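Local atomic coordinates of uncharacterized protein (Bacteroides ovatus, PDB entry 4IPB), a protein that is of unknown function but belongs to the DUF2874 family of putative beta-lactamase-inhibitor-like, PepSY-like proteins. Residues A[10-15]-A[20-25]; A[30-35]-A[41-46]; A[89-92]-A[96-99]. One frame throughout, in Å; residues are numbered along the deposited sequence. Where two conformers were deposited one is given.

Contact 1: residues A[10-15]-A[20-25]; sequences STFKKM and NGVAWS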
loop_
_atom_site.group_PDB
_atom_site.type_symbol
_atom_site.label_atom_id
_atom_site.label_comp_id
_atom_site.label_asym_id
_atom_site.label_seq_id
_atom_site.Cartn_x
_atom_site.Cartn_y
_atom_site.Cartn_z
ATOM N N SER A 10 -7.551 4.937 -19.733
ATOM C CA SER A 10 -6.530 5.465 -20.639
ATOM C C SER A 10 -5.219 5.722 -19.900
ATOM O O SER A 10 -4.110 5.317 -20.342
ATOM C CB SER A 10 -7.021 6.773 -21.252
ATOM O OG SER A 10 -6.042 7.315 -22.125
ATOM N N THR A 11 -5.324 6.359 -18.745
ATOM C CA THR A 11 -4.103 6.641 -17.970
ATOM C C THR A 11 -3.514 5.337 -17.478
ATOM O O THR A 11 -2.285 5.116 -17.538
ATOM C CB THR A 11 -4.397 7.531 -16.775
ATOM O OG1 THR A 11 -4.978 8.739 -17.264
ATOM C CG2 THR A 11 -3.101 7.838 -16.074
ATOM N N PHE A 12 -4.389 4.403 -17.035
ATOM C CA PHE A 12 -3.902 3.135 -16.496
ATOM C C PHE A 12 -3.130 2.360 -17.556
ATOM O O PHE A 12 -2.085 1.766 -17.275
ATOM C CB PHE A 12 -5.037 2.291 -15.911
ATOM C CG PHE A 12 -4.590 0.950 -15.447
ATOM C CD1 PHE A 12 -3.956 0.801 -14.230
ATOM C CD2 PHE A 12 -4.726 -0.156 -16.276
ATOM C CE1 PHE A 12 -3.540 -0.467 -13.825
ATOM C CE2 PHE A 12 -4.284 -1.376 -15.893
ATOM C CZ PHE A 12 -3.682 -1.522 -14.640
ATOM N N LYS A 13 -3.651 2.354 -18.763
ATOM C CA LYS A 13 -3.036 1.622 -19.876
ATOM C C LYS A 13 -1.672 2.215 -20.222
ATOM O O LYS A 13 -0.769 1.485 -20.637
ATOM C CB LYS A 13 -3.953 1.615 -21.089
ATOM C CG LYS A 13 -3.432 0.845 -22.303
ATOM C CD LYS A 13 -3.556 -0.640 -22.039
ATOM C CE LYS A 13 -3.094 -1.528 -23.174
ATOM N NZ LYS A 13 -3.252 -2.907 -22.623
ATOM N N LYS A 14 -1.485 3.514 -20.031
ATOM C CA LYS A 14 -0.148 4.100 -20.198
ATOM C C LYS A 14 0.844 3.706 -19.094
ATOM O O LYS A 14 2.034 3.412 -19.395
ATOM C CB LYS A 14 -0.251 5.596 -20.300
ATOM C CG LYS A 14 -0.981 6.020 -21.568
ATOM C CD LYS A 14 -0.939 7.516 -21.703
ATOM C CE LYS A 14 -1.481 7.868 -23.063
ATOM N NZ LYS A 14 -2.958 7.960 -22.950
HETATM N N MSE A 15 0.360 3.620 -17.860
HETATM C CA MSE A 15 1.204 3.224 -16.720
HETATM C C MSE A 15 1.590 1.754 -16.771
HETATM O O MSE A 15 2.715 1.388 -16.402
HETATM C CB MSE A 15 0.503 3.532 -15.401
HETATM C CG MSE A 15 0.372 4.999 -15.187
HETATM SE SE MSE A 15 -0.404 5.382 -13.453
HETATM C CE MSE A 15 0.984 4.965 -12.321
ATOM N N ASN A 20 -2.791 -7.525 -17.008
ATOM C CA ASN A 20 -4.000 -8.296 -17.308
ATOM C C ASN A 20 -4.657 -8.712 -16.012
ATOM O O ASN A 20 -4.089 -8.558 -14.931
ATOM C CB ASN A 20 -3.688 -9.506 -18.191
ATOM C CG ASN A 20 -2.598 -10.430 -17.626
ATOM O OD1 ASN A 20 -2.384 -10.547 -16.413
ATOM N ND2 ASN A 20 -1.925 -11.133 -18.533
ATOM N N GLY A 21 -5.861 -9.222 -16.129
ATOM C CA GLY A 21 -6.606 -9.667 -14.969
ATOM C C GLY A 21 -6.894 -8.566 -13.978
ATOM O O GLY A 21 -6.922 -8.816 -12.746
ATOM N N VAL A 22 -7.102 -7.354 -14.483
ATOM C CA VAL A 22 -7.246 -6.191 -13.595
ATOM C C VAL A 22 -8.673 -6.159 -13.066
ATOM O O VAL A 22 -9.650 -6.259 -13.862
ATOM C CB VAL A 22 -6.991 -4.890 -14.354
ATOM C CG1 VAL A 22 -7.083 -3.661 -13.454
ATOM C CG2 VAL A 22 -5.648 -4.970 -15.018
ATOM N N ALA A 23 -8.784 -5.994 -11.755
ATOM C CA ALA A 23 -10.070 -5.893 -11.057
ATOM C C ALA A 23 -10.232 -4.460 -10.601
ATOM O O ALA A 23 -9.392 -3.980 -9.811
ATOM C CB ALA A 23 -10.072 -6.794 -9.831
ATOM N N TRP A 24 -11.278 -3.781 -11.086
ATOM C CA TRP A 24 -11.526 -2.370 -10.754
ATOM C C TRP A 24 -12.668 -2.220 -9.713
ATOM O O TRP A 24 -13.662 -2.911 -9.747
ATOM C CB TRP A 24 -11.917 -1.592 -11.994
ATOM C CG TRP A 24 -10.843 -1.368 -12.969
ATOM C CD1 TRP A 24 -10.547 -2.130 -14.045
ATOM C CD2 TRP A 24 -9.970 -0.246 -13.001
ATOM N NE1 TRP A 24 -9.506 -1.551 -14.747
ATOM C CE2 TRP A 24 -9.130 -0.396 -14.113
ATOM C CE3 TRP A 24 -9.808 0.894 -12.171
ATOM C CZ2 TRP A 24 -8.184 0.588 -14.468
ATOM C CZ3 TRP A 24 -8.833 1.833 -12.505
ATOM C CH2 TRP A 24 -8.039 1.653 -13.623
ATOM N N SER A 25 -12.501 -1.246 -8.830
ATOM C CA SER A 25 -13.505 -0.839 -7.843
ATOM C C SER A 25 -13.370 0.646 -7.594
ATOM O O SER A 25 -12.462 1.277 -8.151
ATOM C CB SER A 25 -13.255 -1.588 -6.521
ATOM O OG SER A 25 -11.940 -1.251 -6.001
#
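Phe12 of helix 6-15 and Val22 of the segment 20-25 form the nearest backbone approach, and their CA atoms are still 10.3 Å apart, so side chains alone bridge the gap; no hydrogen bond crosses it. Phe12 carries the whole helical share. Its CG stands anti to the backbone N (chi1 176°), and the ring projects from the helix toward the strand, where it meets two partners.

The first is Trp24, whose six-membered ring presents its edge to the face of Phe12. The ring centroids lie 5.3 Å apart and the planes are inclined at 74°, the geometry of a T-shaped pair. The closest approach, 3.7 Å, is from Trp24 CZ2 to Phe12 CG, while CB of Phe12 sits at the indole edge, in its plane, 3.8 Å from Trp24 CH2. The indole thus meets the root of the Phe12 side chain, while Val22 meets the CE2-CZ end of the ring.

This is the packing of an N-terminal helix against an antiparallel sheet at its first strand, with a short connection from the end of the helix to strand 23-27. Phe12 also touches Ala33 and Phe46 of the two following strands, and Phe35 meets it edge-to-face, which places the ring between helix and sheet.

Val22 comes at Phe12 from the opposite direction. Its CG2 lies 3.9 Å from Phe12 CE2 and 4.0 Å from Phe12 CZ, an oblique approach to the ring, and its CG1 reaches Phe12 CZ at 4.2 Å.

Contact 2: residues A[30-35]-A[41-46]; sequences YYCANF and TKNVWF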
loop_
_atom_site.group_PDB
_atom_site.type_symbol
_atom_site.label_atom_id
_atom_site.label_comp_id
_atom_site.label_asym_id
_atom_site.label_seq_id
_atom_site.Cartn_x
_atom_site.Cartn_y
_atom_site.Cartn_z
ATOM N N TYR A 30 -12.596 7.683 -5.652
ATOM C CA TYR A 30 -11.347 7.340 -6.364
ATOM C C TYR A 30 -11.544 5.908 -6.951
ATOM O O TYR A 30 -12.346 5.120 -6.420
ATOM C CB TYR A 30 -10.175 7.348 -5.385
ATOM C CG TYR A 30 -9.868 8.688 -4.798
ATOM C CD1 TYR A 30 -9.140 9.600 -5.500
ATOM C CD2 TYR A 30 -10.327 9.032 -3.553
ATOM C CE1 TYR A 30 -8.816 10.872 -4.978
ATOM C CE2 TYR A 30 -10.038 10.283 -3.018
ATOM C CZ TYR A 30 -9.269 11.184 -3.728
ATOM O OH TYR A 30 -8.989 12.418 -3.213
ATOM N N TYR A 31 -10.849 5.585 -8.024
ATOM C CA TYR A 31 -10.948 4.301 -8.721
ATOM C C TYR A 31 -9.667 3.499 -8.466
ATOM O O TYR A 31 -8.550 4.110 -8.553
ATOM C CB TYR A 31 -11.065 4.535 -10.248
ATOM C CG TYR A 31 -12.285 5.337 -10.555
ATOM C CD1 TYR A 31 -12.262 6.746 -10.503
ATOM C CD2 TYR A 31 -13.491 4.718 -10.762
ATOM C CE1 TYR A 31 -13.416 7.503 -10.714
ATOM C CE2 TYR A 31 -14.628 5.465 -10.963
ATOM C CZ TYR A 31 -14.573 6.851 -10.943
ATOM O OH TYR A 31 -15.729 7.603 -11.124
ATOM N N CYS A 32 -9.809 2.212 -8.213
ATOM C CA CYS A 32 -8.676 1.356 -7.852
ATOM C C CYS A 32 -8.575 0.213 -8.821
ATOM O O CYS A 32 -9.571 -0.511 -9.021
ATOM C CB CYS A 32 -8.880 0.807 -6.459
ATOM S SG CYS A 32 -7.593 -0.359 -5.928
ATOM N N ALA A 33 -7.390 0.019 -9.395
ATOM C CA ALA A 33 -7.037 -1.098 -10.241
ATOM C C ALA A 33 -6.166 -2.086 -9.440
ATOM O O ALA A 33 -5.067 -1.699 -8.964
ATOM C CB ALA A 33 -6.246 -0.614 -11.446
ATOM N N ASN A 34 -6.658 -3.316 -9.284
ATOM C CA ASN A 34 -5.947 -4.369 -8.564
ATOM C C ASN A 34 -5.456 -5.391 -9.542
ATOM O O ASN A 34 -6.278 -5.928 -10.340
ATOM C CB ASN A 34 -6.872 -5.029 -7.533
ATOM C CG ASN A 34 -6.243 -6.233 -6.872
ATOM O OD1 ASN A 34 -6.337 -7.348 -7.387
ATOM N ND2 ASN A 34 -5.483 -6.009 -5.837
ATOM N N PHE A 35 -4.180 -5.779 -9.449
ATOM C CA PHE A 35 -3.565 -6.723 -10.419
ATOM C C PHE A 35 -2.166 -7.135 -9.954
ATOM O O PHE A 35 -1.608 -6.506 -9.060
ATOM C CB PHE A 35 -3.411 -6.074 -11.809
ATOM C CG PHE A 35 -2.567 -4.841 -11.832
ATOM C CD1 PHE A 35 -3.049 -3.644 -11.329
ATOM C CD2 PHE A 35 -1.303 -4.842 -12.371
ATOM C CE1 PHE A 35 -2.311 -2.501 -11.366
ATOM C CE2 PHE A 35 -0.537 -3.666 -12.390
ATOM C CZ PHE A 35 -1.041 -2.521 -11.854
ATOM N N THR A 41 1.731 -7.900 -6.179
ATOM C CA THR A 41 0.361 -7.379 -6.224
ATOM C C THR A 41 0.353 -5.895 -6.056
ATOM O O THR A 41 1.042 -5.360 -5.211
ATOM C CB THR A 41 -0.530 -8.017 -5.166
ATOM O OG1 THR A 41 -0.631 -9.399 -5.470
ATOM C CG2 THR A 41 -1.933 -7.417 -5.173
ATOM N N LYS A 42 -0.423 -5.227 -6.907
ATOM C CA LYS A 42 -0.533 -3.788 -6.910
ATOM C C LYS A 42 -1.987 -3.302 -6.838
ATOM O O LYS A 42 -2.902 -3.983 -7.336
ATOM C CB LYS A 42 0.052 -3.250 -8.206
ATOM C CG LYS A 42 1.496 -3.643 -8.517
ATOM C CD LYS A 42 2.292 -2.470 -8.964
ATOM C CE LYS A 42 3.765 -2.809 -9.047
ATOM N NZ LYS A 42 4.566 -1.799 -8.323
ATOM N N ASN A 43 -2.171 -2.166 -6.158
ATOM C CA ASN A 43 -3.440 -1.419 -6.186
ATOM C C ASN A 43 -3.079 -0.017 -6.585
ATOM O O ASN A 43 -2.322 0.691 -5.882
ATOM C CB ASN A 43 -4.120 -1.469 -4.823
ATOM C CG ASN A 43 -4.667 -2.818 -4.529
ATOM O OD1 ASN A 43 -5.762 -3.165 -5.011
ATOM N ND2 ASN A 43 -3.947 -3.601 -3.753
ATOM N N VAL A 44 -3.618 0.388 -7.736
ATOM C CA VAL A 44 -3.259 1.675 -8.314
ATOM C C VAL A 44 -4.533 2.503 -8.388
ATOM O O VAL A 44 -5.523 2.073 -8.998
ATOM C CB VAL A 44 -2.623 1.520 -9.727
ATOM C CG1 VAL A 44 -2.225 2.890 -10.334
ATOM C CG2 VAL A 44 -1.419 0.566 -9.693
ATOM N N TRP A 45 -4.472 3.697 -7.817
ATOM C CA TRP A 45 -5.636 4.543 -7.622
ATOM C C TRP A 45 -5.613 5.806 -8.484
ATOM O O TRP A 45 -4.548 6.383 -8.717
ATOM C CB TRP A 45 -5.731 4.947 -6.151
ATOM C CG TRP A 45 -6.000 3.831 -5.241
ATOM C CD1 TRP A 45 -5.100 2.936 -4.656
ATOM C CD2 TRP A 45 -7.276 3.541 -4.642
ATOM N NE1 TRP A 45 -5.792 2.058 -3.853
ATOM C CE2 TRP A 45 -7.108 2.429 -3.801
ATOM C CE3 TRP A 45 -8.577 4.043 -4.847
ATOM C CZ2 TRP A 45 -8.173 1.852 -3.131
ATOM C CZ3 TRP A 45 -9.603 3.524 -4.158
ATOM C CH2 TRP A 45 -9.414 2.430 -3.285
ATOM N N PHE A 46 -6.793 6.218 -8.945
ATOM C CA PHE A 46 -6.959 7.393 -9.816
ATOM C C PHE A 46 -8.135 8.233 -9.368
ATOM O O PHE A 46 -9.058 7.710 -8.733
ATOM C CB PHE A 46 -7.293 6.945 -11.272
ATOM C CG PHE A 46 -6.250 6.050 -11.871
ATOM C CD1 PHE A 46 -6.189 4.714 -11.597
ATOM C CD2 PHE A 46 -5.251 6.605 -12.649
ATOM C CE1 PHE A 46 -5.147 3.917 -12.122
ATOM C CE2 PHE A 46 -4.239 5.817 -13.197
ATOM C CZ PHE A 46 -4.177 4.475 -12.911
#
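Strands 30-37 and 40-46 form a beta hairpin in the antiparallel sheet of this PepSY-like protein, and residues 30-35 and 41-46 are its paired arms. Their axes approach to 4.5 Å and run at 159°, antiparallel with a twist. Tyr31 with Phe46, Ala33 with Val44 and Phe35 with Lys42 are hydrogen-bonded pairs, each joined by two backbone N-H to O bonds; Cys32 with Trp45 and Asn34 with Asn43 are the non-hydrogen-bonded pairs between them.

The two faces differ in chemistry. Helix 6-15 packs on the face of Tyr31, Ala33, Phe35, Lys42, Val44 and Phe46, with Phe12 against Ala33, Phe35 and Phe46, and Val8 and Thr11 also on Phe46. Here the Phe35 ring is steered by a chi1 of 59°, which sets CG between the backbone N and the carbonyl carbon and brings the ring across Lys42 and Val44. Lys42 CB lies over one ring face, 4.1 Å from the centroid, in a CH-pi contact, whereas Val44 CG2 meets the ring edge, 3.6 Å from Phe35 CE1. The Lys42 chain then bends away, and its NZ bonds to Thr57 OG1 on the adjoining strand.

On the other face, the Trp45 indole lies against Cys32. Cys32 CB stands 3.3 Å from the centroid of the Trp45 six-membered ring, almost exactly on its normal, while SG leans over the five-membered ring in a sulfur-aromatic contact, 3.5 Å from Trp45 CE2. Further along this face, the Asn34 and Asn43 side chains run alongside each other in the same direction, with their amide planes 38° apart. Asn34 ND2 donates to Asn43 OD1 over 3.0 Å; the acceptor lies in the Asn34 amide plane, but the donor stands above the Asn43 carbonyl plane.

Contact 3: residues A[89-92]-A[96-99]; sequences VEFP and AIIV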
loop_
_atom_site.group_PDB
_atom_site.type_symbol
_atom_site.label_atom_id
_atom_site.label_comp_id
_atom_site.label_asym_id
_atom_site.label_seq_id
_atom_site.Cartn_x
_atom_site.Cartn_y
_atom_site.Cartn_z
ATOM N N VAL A 89 3.965 2.486 -0.536
ATOM C CA VAL A 89 2.898 3.437 -0.939
ATOM C C VAL A 89 3.577 4.607 -1.592
ATOM O O VAL A 89 4.431 5.252 -0.987
ATOM C CB VAL A 89 1.997 3.891 0.227
ATOM C CG1 VAL A 89 0.810 4.675 -0.313
ATOM C CG2 VAL A 89 1.517 2.729 1.042
ATOM N N GLU A 90 3.267 4.854 -2.855
ATOM C CA GLU A 90 3.881 5.907 -3.628
ATOM C C GLU A 90 2.851 6.876 -4.125
ATOM O O GLU A 90 1.701 6.489 -4.402
ATOM C CB GLU A 90 4.640 5.366 -4.808
ATOM C CG GLU A 90 5.786 4.444 -4.418
ATOM C CD GLU A 90 6.405 3.738 -5.618
ATOM O OE1 GLU A 90 5.795 2.733 -6.087
ATOM O OE2 GLU A 90 7.485 4.213 -6.058
ATOM N N PHE A 91 3.262 8.141 -4.254
ATOM C CA PHE A 91 2.338 9.232 -4.622
ATOM C C PHE A 91 2.965 10.162 -5.656
ATOM O O PHE A 91 4.207 10.268 -5.738
ATOM C CB PHE A 91 2.038 10.108 -3.394
ATOM C CG PHE A 91 1.555 9.370 -2.191
ATOM C CD1 PHE A 91 0.230 9.190 -2.001
ATOM C CD2 PHE A 91 2.423 9.047 -1.150
ATOM C CE1 PHE A 91 -0.256 8.516 -0.889
ATOM C CE2 PHE A 91 1.947 8.437 0.007
ATOM C CZ PHE A 91 0.620 8.169 0.139
ATOM N N PRO A 92 2.153 10.964 -6.366
ATOM C CA PRO A 92 2.735 11.887 -7.346
ATOM C C PRO A 92 3.508 13.002 -6.674
ATOM O O PRO A 92 4.476 13.460 -7.229
ATOM C CB PRO A 92 1.497 12.406 -8.142
ATOM C CG PRO A 92 0.290 12.014 -7.315
ATOM C CD PRO A 92 0.704 10.765 -6.593
ATOM N N ALA A 96 6.944 8.843 -0.301
ATOM C CA ALA A 96 6.552 7.458 -0.118
ATOM C C ALA A 96 6.508 7.066 1.352
ATOM O O ALA A 96 7.204 7.594 2.196
ATOM C CB ALA A 96 7.478 6.511 -0.863
ATOM N N ILE A 97 5.672 6.086 1.639
ATOM C CA ILE A 97 5.472 5.531 2.970
ATOM C C ILE A 97 5.551 4.002 2.872
ATOM O O ILE A 97 5.004 3.413 1.968
ATOM C CB ILE A 97 4.083 5.851 3.533
ATOM C CG1 ILE A 97 3.887 7.338 3.632
ATOM C CG2 ILE A 97 3.934 5.234 4.929
ATOM C CD1 ILE A 97 2.445 7.788 3.888
ATOM N N ILE A 98 6.269 3.402 3.808
ATOM C CA ILE A 98 6.328 1.975 3.940
ATOM C C ILE A 98 5.441 1.567 5.118
ATOM O O ILE A 98 5.611 2.045 6.228
ATOM C CB ILE A 98 7.761 1.483 4.199
ATOM C CG1 ILE A 98 8.691 1.753 3.018
ATOM C CG2 ILE A 98 7.730 -0.035 4.439
ATOM C CD1 ILE A 98 9.300 3.128 3.004
ATOM N N VAL A 99 4.468 0.710 4.862
ATOM C CA VAL A 99 3.521 0.294 5.892
ATOM C C VAL A 99 3.843 -1.145 6.189
ATOM O O VAL A 99 3.750 -2.021 5.315
ATOM C CB VAL A 99 2.048 0.463 5.482
ATOM C CG1 VAL A 99 1.177 0.060 6.632
ATOM C CG2 VAL A 99 1.763 1.908 5.104
#
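The tight part of the contact is the backbone pairing of Val89 with Ile97, an antiparallel hydrogen-bonded pair with CA atoms 5.1 Å apart near the turn end of the hairpin 82-90/97-104. Val89 N donates to Ile97 O at 2.9 Å, and Ile97 N returns a bond to Val89 O at 3.0 Å. The same Val89 O also receives a CA-H contact from Ala96, at 3.2 Å from Ala96 CA.

On the side of the pair's side chains, the apolar groups meet at ordinary van der Waals range. With chi1 at -60° and an extended chi2 of 167°, Ile97 CD1 reaches out from CG1 to the edge of the Phe91 ring, 4.0 Å from Phe91 CE2. Val89 CG2 touches Val99 CG2 at 4.2 Å.

The other side is looser: Glu90 points away from residues 96-99, its CG coming no nearer than 4.4 Å to Ala96 CB, and its OE1 is hydrogen-bonded to a glycerol, probably from the crystallisation liquor.

Phe139 of helix 136-139 packs on Val89, Phe91, Ile97 and Val99, while Val89 also touches Leu56 of strand 52-58 and Ile97 reaches Phe114 of strand 107-115.

In the fold
All three contacts reach one antiparallel sheet, but at different places and by different means. Contact 1 is a buried, purely apolar junction of helix and sheet, whereas contacts 2 and 3 are partly buried hairpins held by backbone bonds, contact 2 by six and contact 3 by two. Contacts 1 and 2 touch: Ser25 O and Ala23 O probably accept bonds from Cys32 N and Asn34 N, and the two share the helix-facing side of the sheet. Contact 3 stays apart, its centre about 14 Å from that of contact 2 and its nearest atoms about 5 Å away; another helix, 136-139, packs on it, and its side-chain packing is apolar, aliphatic with one aromatic, Phe91.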